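Long-range contacts in DUF1116 domain-containing protein (Enterococcus faecalis, PDB 3CLQ), which is of uncharacterised function but, as a DUF1116 family member related to the AllG subunit of oxamate carbamoyltransferase, may take part in a carbamoyl-transfer reaction: residues T45-G50 / T92-H97; G64-A69 / A106-P111. All blocks are in the same frame, centred on the assembly; numbering follows the deposited sequence.

Contact 1 (T45-G50 / T92-H97); sequences TILHAG and TFSPCH
Ile46 and Phe93 sit beside each other on one face of a two-stranded parallel sheet, their side chains pointing the same way. CG1 of Ile46, held between its backbone N and carbonyl carbon (chi1 89°), lies 3.8 Å from CE1 of Phe93, and both residues also pack on Val66 of helix 60-73. On the other face, Thr45 and Thr92 run alongside one another; the hydroxyl of Thr45 is hydrogen-bonded to that of Thr42. CD2 of Leu47 reaches 3.5 Å from O of Ser94, whose hydroxyl OG is hydrogen-bonded to NE2 of His99.

Backbone pairing joins the two strands. Ile46 N donates to Thr92 O at 3.0 Å, in the carbonyl plane, whereas the return bond from Ser94 N to Ile46 O is weak. Further along, Cys96 N binds His48 O at 3.1 Å in a nearly straight bond (166°).

With CG of His48 between the backbone N and the carbonyl carbon (chi1 56°), its imidazole lies alongside Pro95, whose CA sits over one ring face, toward the rim, in a CH-pi contact 4.0 Å from the centroid. The ring's rotation is fixed at ND1, which donates to Ala49 O at 2.7 Å with the acceptor close to the ring plane. Strands 45-48 and 92-95, joined through the helical connection that includes helices 60-73 and 79-87, thus form a beta-alpha-beta crossover unit.

Contact 2 (G64-A69 / A106-P111); sequences GAVQGA and AGVTSP
Val108 packs on the face of helix 60-73 that carries Ala65 and Ala69, so that a loop lies against a helix with one branched side chain set over two alanines a turn apart. Segment 106-111, part of the connection between strands 92-95 and 114-120, has no regular secondary structure, and no hydrogen bond crosses to the helix segment. The contact is wholly apolar and its touching residues are buried.

The two methyls of Val108 divide the work. CG1, anti to the backbone N (chi1 177°), is directed at the second alanine and lies 3.8 Å from Ala69 CB. CG2, anti to the carbonyl carbon, lies over Ala65 CB and 4.0 Å from Val66 N. Ala106 adds its own methyl at the first alanine, its CB 3.8 Å from Ala65 CB.

The two alanines share a face because they are four residues apart, and the helix is held by its own bond from Ala69 N to Ala65 O at 3.0 Å. Around them, Val66 packs on Tyr55 and Met58, and Ala69 on Met113. The loop is positioned instead by backbone bonds of Ala106 to Ala49 and of Thr109 to Leu47. Within it, Gly107 adopts a positive phi (71°) between Ala106 and Val108, whose side chains both point toward the helix. Thr109 directs its CB away from it, and its OG1 donates to Gly107 O at 2.8 Å from above the carbonyl plane.

In the fold
Contacts 1 and 2 are neighbours in one buried region, their centres about 9 Å apart, and their segments alternate along the chain: helix 60-73 follows strand 45-48, and loop 106-111 follows strand 92-95. The loop runs along strand 45-48, with probable hydrogen bonds from Thr109 N to Leu47 O (2.8 Å) and from Ala49 N to Ala106 O (2.9 Å). Strand 45-48 is therefore flanked by strand 92-95 and by the loop. CD of Pro111 packs 3.3 Å from O of Thr45, while CG1 of Val108 also approaches Leu47 O at 3.6 Å. Beyond them, Gly50 N is hydrogen-bonded to OD2 of Asp306, joining contact 1 to a later part of the chain.

Contact 1 (T45-G50 / T92-H97)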
# COMPACT_ATOMS: atom_id res chain seq x y z
N THR B 45 2.22 4.50 -38.34
CA THR B 45 3.38 4.73 -37.50
C THR B 45 3.26 3.81 -36.32
O THR B 45 2.22 3.80 -35.67
CB THR B 45 3.38 6.17 -36.95
OG1 THR B 45 4.07 7.04 -37.85
CG2 THR B 45 4.09 6.22 -35.62
N ILE B 46 4.28 3.02 -36.02
CA ILE B 46 4.22 2.29 -34.76
C ILE B 46 5.50 2.35 -33.92
O ILE B 46 6.62 2.32 -34.45
CB ILE B 46 3.60 0.87 -34.86
CG1 ILE B 46 4.61 -0.19 -35.18
CG2 ILE B 46 2.45 0.83 -35.87
CD1 ILE B 46 3.93 -1.50 -35.40
N LEU B 47 5.28 2.48 -32.61
CA LEU B 47 6.33 2.75 -31.64
C LEU B 47 6.69 1.50 -30.88
O LEU B 47 5.85 0.64 -30.64
CB LEU B 47 5.87 3.82 -30.64
CG LEU B 47 5.07 4.95 -31.26
CD1 LEU B 47 4.88 6.10 -30.30
CD2 LEU B 47 5.75 5.44 -32.54
N HIS B 48 7.95 1.45 -30.46
CA HIS B 48 8.51 0.32 -29.74
C HIS B 48 9.37 0.85 -28.59
O HIS B 48 9.68 2.04 -28.55
CB HIS B 48 9.39 -0.49 -30.70
CG HIS B 48 10.46 0.33 -31.35
ND1 HIS B 48 11.70 0.52 -30.78
CD2 HIS B 48 10.48 1.02 -32.52
CE1 HIS B 48 12.44 1.29 -31.56
NE2 HIS B 48 11.72 1.60 -32.63
N ALA B 49 9.80 -0.02 -27.68
CA ALA B 49 10.74 0.37 -26.63
C ALA B 49 12.21 0.46 -27.13
O ALA B 49 12.52 -0.01 -28.22
CB ALA B 49 10.64 -0.58 -25.45
N GLY B 50 13.08 1.06 -26.31
CA GLY B 50 14.53 1.10 -26.58
C GLY B 50 14.92 2.10 -27.66
O GLY B 50 14.08 2.85 -28.13
N THR B 92 6.58 3.53 -40.43
CA THR B 92 7.62 4.26 -39.72
C THR B 92 7.76 3.67 -38.31
O THR B 92 6.84 3.76 -37.48
CB THR B 92 7.31 5.78 -39.65
OG1 THR B 92 7.24 6.33 -40.97
CG2 THR B 92 8.37 6.53 -38.84
N PHE B 93 8.90 3.05 -38.05
CA PHE B 93 9.18 2.48 -36.75
C PHE B 93 10.06 3.44 -36.03
O PHE B 93 11.19 3.69 -36.45
CB PHE B 93 9.90 1.15 -36.87
CG PHE B 93 9.06 0.07 -37.45
CD1 PHE B 93 8.25 -0.72 -36.64
CD2 PHE B 93 9.05 -0.16 -38.84
CE1 PHE B 93 7.47 -1.72 -37.18
CE2 PHE B 93 8.27 -1.15 -39.39
CZ PHE B 93 7.48 -1.94 -38.57
N SER B 94 9.57 4.00 -34.93
CA SER B 94 10.44 4.83 -34.15
C SER B 94 10.13 4.65 -32.69
O SER B 94 9.02 4.25 -32.33
CB SER B 94 10.38 6.30 -34.61
OG SER B 94 9.13 6.89 -34.35
N PRO B 95 11.14 4.91 -31.84
CA PRO B 95 11.06 4.73 -30.39
C PRO B 95 10.03 5.62 -29.70
O PRO B 95 9.81 6.76 -30.11
CB PRO B 95 12.47 5.11 -29.91
CG PRO B 95 13.35 5.00 -31.10
CD PRO B 95 12.47 5.37 -32.27
N CYS B 96 9.41 5.08 -28.65
CA CYS B 96 8.58 5.88 -27.79
C CYS B 96 9.32 7.12 -27.35
O CYS B 96 8.73 8.20 -27.24
CB CYS B 96 8.21 5.09 -26.56
SG CYS B 96 7.23 3.66 -26.94
N HIS B 97 10.60 6.97 -27.06
CA HIS B 97 11.30 8.08 -26.48
C HIS B 97 11.33 9.30 -27.37
O HIS B 97 11.38 10.42 -26.88
CB HIS B 97 12.67 7.70 -26.01
CG HIS B 97 12.71 7.45 -24.54
ND1 HIS B 97 12.64 6.18 -24.01
CD2 HIS B 97 12.75 8.30 -23.50
CE1 HIS B 97 12.66 6.27 -22.69
NE2 HIS B 97 12.72 7.55 -22.35

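Contact 2 (G64-A69 / A106-P111)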
# COMPACT_ATOMS: atom_id res chain seq x y z
N GLY B 64 6.87 -10.22 -32.85
CA GLY B 64 5.53 -10.68 -32.54
C GLY B 64 4.65 -9.52 -32.12
O GLY B 64 3.45 -9.50 -32.38
N ALA B 65 5.25 -8.53 -31.47
CA ALA B 65 4.50 -7.36 -31.02
C ALA B 65 4.03 -6.52 -32.21
O ALA B 65 2.85 -6.26 -32.35
CB ALA B 65 5.32 -6.54 -30.08
N VAL B 66 4.93 -6.10 -33.08
CA VAL B 66 4.46 -5.30 -34.21
C VAL B 66 3.39 -6.05 -35.01
O VAL B 66 2.53 -5.44 -35.65
CB VAL B 66 5.60 -4.84 -35.15
CG1 VAL B 66 6.77 -4.27 -34.34
CG2 VAL B 66 6.05 -5.97 -36.01
N GLN B 67 3.44 -7.38 -34.97
CA GLN B 67 2.52 -8.19 -35.77
C GLN B 67 1.12 -8.20 -35.19
O GLN B 67 0.13 -8.07 -35.92
CB GLN B 67 3.04 -9.62 -35.90
CG GLN B 67 4.02 -9.79 -37.05
CD GLN B 67 4.90 -11.00 -36.88
OE1 GLN B 67 4.48 -12.01 -36.29
NE2 GLN B 67 6.12 -10.93 -37.38
N GLY B 68 1.04 -8.37 -33.87
CA GLY B 68 -0.23 -8.39 -33.18
C GLY B 68 -0.82 -7.02 -33.38
O GLY B 68 -2.00 -6.87 -33.68
N ALA B 69 0.03 -6.01 -33.23
CA ALA B 69 -0.39 -4.63 -33.32
C ALA B 69 -1.00 -4.38 -34.68
O ALA B 69 -2.11 -3.85 -34.79
CB ALA B 69 0.79 -3.70 -33.11
N ALA B 106 8.11 -4.83 -24.81
CA ALA B 106 8.24 -4.61 -26.25
C ALA B 106 7.84 -3.16 -26.55
O ALA B 106 8.33 -2.53 -27.50
CB ALA B 106 7.39 -5.60 -27.02
N GLY B 107 6.95 -2.63 -25.72
CA GLY B 107 6.63 -1.21 -25.73
C GLY B 107 5.83 -0.78 -26.94
O GLY B 107 5.58 0.42 -27.15
N VAL B 108 5.42 -1.75 -27.75
CA VAL B 108 4.77 -1.42 -29.01
C VAL B 108 3.53 -0.62 -28.72
O VAL B 108 2.79 -0.92 -27.79
CB VAL B 108 4.42 -2.65 -29.82
CG1 VAL B 108 3.68 -2.23 -31.08
CG2 VAL B 108 5.67 -3.39 -30.19
N THR B 109 3.32 0.41 -29.52
CA THR B 109 2.22 1.33 -29.30
C THR B 109 1.76 1.86 -30.65
O THR B 109 2.53 2.49 -31.37
CB THR B 109 2.68 2.45 -28.36
OG1 THR B 109 3.22 1.85 -27.19
CG2 THR B 109 1.55 3.35 -27.96
N SER B 110 0.51 1.57 -30.99
CA SER B 110 -0.01 1.90 -32.30
C SER B 110 -1.14 2.88 -32.17
O SER B 110 -1.76 2.95 -31.13
CB SER B 110 -0.49 0.64 -33.00
OG SER B 110 -1.79 0.29 -32.56
N PRO B 111 -1.43 3.65 -33.24
CA PRO B 111 -2.38 4.76 -33.22
C PRO B 111 -3.65 4.55 -32.40
O PRO B 111 -4.12 5.51 -31.77
CB PRO B 111 -2.73 4.93 -34.68
CG PRO B 111 -1.48 4.55 -35.38
CD PRO B 111 -0.84 3.47 -34.57